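Local coordinates for protein putative NADPH:quinone reductase (Bacillus thuringiensis, PDB 3GMS) that probably reduces quinones with NADPH as hydride donor, as a putative quinone oxidoreductase of the medium-chain dehydrogenase/reductase superfamily, at residues L91-E96 / Y278-T283. Sequence-based numbering, arbitrary orientation.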
loop_
_atom_site.group_PDB
_atom_site.type_symbol
_atom_site.label_atom_id
_atom_site.label_comp_id
_atom_site.label_asym_id
_atom_site.label_seq_id
_atom_site.Cartn_x
_atom_site.Cartn_y
_atom_site.Cartn_z
ATOM N N LEU A 91 -9.877 11.520 2.909
ATOM C CA LEU A 91 -9.372 10.644 1.827
ATOM C C LEU A 91 -10.556 10.171 0.979
ATOM O O LEU A 91 -11.427 9.454 1.494
ATOM C CB LEU A 91 -8.631 9.422 2.395
ATOM C CG LEU A 91 -7.667 9.680 3.555
ATOM C CD1 LEU A 91 -7.076 8.325 4.042
ATOM C CD2 LEU A 91 -6.558 10.707 3.215
ATOM N N PRO A 92 -10.613 10.580 -0.291
ATOM C CA PRO A 92 -11.771 10.097 -1.081
ATOM C C PRO A 92 -11.481 8.750 -1.790
ATOM O O PRO A 92 -11.062 8.727 -2.958
ATOM C CB PRO A 92 -11.976 11.220 -2.063
ATOM C CG PRO A 92 -10.587 11.795 -2.317
ATOM C CD PRO A 92 -9.816 11.604 -1.029
ATOM N N LEU A 93 -11.657 7.651 -1.077
ATOM C CA LEU A 93 -11.119 6.354 -1.532
ATOM C C LEU A 93 -12.206 5.527 -2.204
ATOM O O LEU A 93 -13.383 5.845 -2.072
ATOM C CB LEU A 93 -10.479 5.614 -0.354
ATOM C CG LEU A 93 -9.460 6.406 0.470
ATOM C CD1 LEU A 93 -8.935 5.619 1.681
ATOM C CD2 LEU A 93 -8.260 6.839 -0.426
ATOM N N ARG A 94 -11.794 4.503 -2.952
ATOM C CA ARG A 94 -12.699 3.508 -3.583
ATOM C C ARG A 94 -13.699 4.146 -4.522
ATOM O O ARG A 94 -14.864 3.692 -4.623
ATOM C CB ARG A 94 -13.416 2.677 -2.494
ATOM C CG ARG A 94 -12.457 1.972 -1.565
ATOM C CD ARG A 94 -13.106 1.197 -0.403
ATOM N NE ARG A 94 -14.099 0.206 -0.850
ATOM C CZ ARG A 94 -14.758 -0.580 -0.005
ATOM N NH1 ARG A 94 -14.471 -0.531 1.298
ATOM N NH2 ARG A 94 -15.690 -1.415 -0.460
ATOM N N GLY A 95 -13.265 5.202 -5.196
ATOM C CA GLY A 95 -14.079 5.890 -6.197
ATOM C C GLY A 95 -13.203 6.092 -7.409
ATOM O O GLY A 95 -12.563 5.141 -7.910
ATOM N N GLU A 96 -13.164 7.326 -7.891
ATOM C CA GLU A 96 -12.370 7.644 -9.065
ATOM C C GLU A 96 -10.877 7.637 -8.802
ATOM O O GLU A 96 -10.431 7.763 -7.666
ATOM C CB GLU A 96 -12.749 9.016 -9.622
ATOM C CG GLU A 96 -14.188 9.050 -10.102
ATOM C CD GLU A 96 -14.591 10.427 -10.548
ATOM O OE1 GLU A 96 -14.157 11.419 -9.925
ATOM O OE2 GLU A 96 -15.357 10.497 -11.534
ATOM N N TYR A 278 -18.888 0.104 7.705
ATOM C CA TYR A 278 -18.752 0.473 9.093
ATOM C C TYR A 278 -17.401 -0.025 9.606
ATOM O O TYR A 278 -16.627 0.738 10.212
ATOM C CB TYR A 278 -19.896 -0.139 9.911
ATOM C CG TYR A 278 -19.749 0.142 11.383
ATOM C CD1 TYR A 278 -20.200 1.357 11.925
ATOM C CD2 TYR A 278 -19.141 -0.787 12.234
ATOM C CE1 TYR A 278 -20.043 1.636 13.300
ATOM C CE2 TYR A 278 -18.971 -0.513 13.604
ATOM C CZ TYR A 278 -19.423 0.700 14.123
ATOM O OH TYR A 278 -19.270 0.960 15.475
ATOM N N LYS A 279 -17.121 -1.304 9.356
ATOM C CA LYS A 279 -15.861 -1.886 9.801
ATOM C C LYS A 279 -14.646 -1.231 9.106
ATOM O O LYS A 279 -13.568 -1.047 9.715
ATOM C CB LYS A 279 -15.820 -3.389 9.552
ATOM C CG LYS A 279 -14.468 -3.960 9.966
ATOM C CD LYS A 279 -14.408 -5.451 10.192
ATOM C CE LYS A 279 -12.970 -5.793 10.536
ATOM N NZ LYS A 279 -12.873 -7.111 11.152
ATOM N N TRP A 280 -14.818 -0.966 7.813
ATOM C CA TRP A 280 -13.765 -0.320 7.005
ATOM C C TRP A 280 -13.447 1.062 7.631
ATOM O O TRP A 280 -12.302 1.359 7.914
ATOM C CB TRP A 280 -14.260 -0.240 5.563
ATOM C CG TRP A 280 -13.236 0.151 4.534
ATOM C CD1 TRP A 280 -12.356 -0.677 3.884
ATOM C CD2 TRP A 280 -13.007 1.462 4.028
ATOM N NE1 TRP A 280 -11.584 0.062 3.006
ATOM C CE2 TRP A 280 -11.982 1.367 3.053
ATOM C CE3 TRP A 280 -13.598 2.706 4.265
ATOM C CZ2 TRP A 280 -11.496 2.490 2.352
ATOM C CZ3 TRP A 280 -13.119 3.824 3.567
ATOM C CH2 TRP A 280 -12.089 3.691 2.604
ATOM N N GLN A 281 -14.472 1.878 7.897
ATOM C CA GLN A 281 -14.262 3.173 8.577
ATOM C C GLN A 281 -13.646 3.049 9.970
ATOM O O GLN A 281 -12.739 3.805 10.310
ATOM C CB GLN A 281 -15.565 3.966 8.695
ATOM C CG GLN A 281 -16.159 4.442 7.406
ATOM C CD GLN A 281 -15.407 5.625 6.770
ATOM O OE1 GLN A 281 -14.677 6.381 7.440
ATOM N NE2 GLN A 281 -15.615 5.800 5.492
ATOM N N GLU A 282 -14.124 2.084 10.775
ATOM C CA GLU A 282 -13.577 1.838 12.105
ATOM C C GLU A 282 -12.110 1.482 12.049
ATOM O O GLU A 282 -11.315 1.876 12.910
ATOM C CB GLU A 282 -14.315 0.673 12.745
ATOM C CG GLU A 282 -15.601 1.121 13.328
ATOM C CD GLU A 282 -15.328 1.948 14.562
ATOM O OE1 GLU A 282 -14.937 1.344 15.581
ATOM O OE2 GLU A 282 -15.450 3.189 14.483
ATOM N N THR A 283 -11.746 0.739 11.016
ATOM C CA THR A 283 -10.344 0.339 10.846
ATOM C C THR A 283 -9.486 1.578 10.554
ATOM O O THR A 283 -8.372 1.714 11.084
ATOM C CB THR A 283 -10.201 -0.732 9.724
ATOM O OG1 THR A 283 -11.021 -1.859 10.061
ATOM C CG2 THR A 283 -8.770 -1.217 9.578
#
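Arg94 brings the end of its side chain over one face of the Trp280 indole, which helix 277-292 holds out toward the loop following strand 89-92. Its CD passes just outside the CE2-CZ2 rim, on the same side of the ring plane as the guanidinium, 3.4 Å from Trp280 CZ2, and a bend at chi3 (55°) carries the guanidinium on over the pyrrole half, where NH1 lies 3.3 Å from Trp280 CD1. The guanidinium stands steeply on the indole, their planes 75° apart, and thus meets the ring through its NH1 edge rather than stacking flat. Arg94 CZ lies 4.5 Å from the centroid of the five-membered ring and 12° off its normal, a cation-pi contact. Although NH1 also passes close to Trp280 NE1, both are donors; NE1 gives its hydrogen to Asn272 OD1, a bond that helps fix the rotation of the indole. Leu93 adds an apolar contact at the far end of the ring, with CD1 3.8 Å from Trp280 CH2. Phe109 gives Arg94 a second cation-pi partner. This cation-pi and apolar contact joins the GroES-like part of the chain to helix 277-292 of the zinc-binding-dehydrogenase part, in the two-part architecture of medium-chain dehydrogenases/reductases.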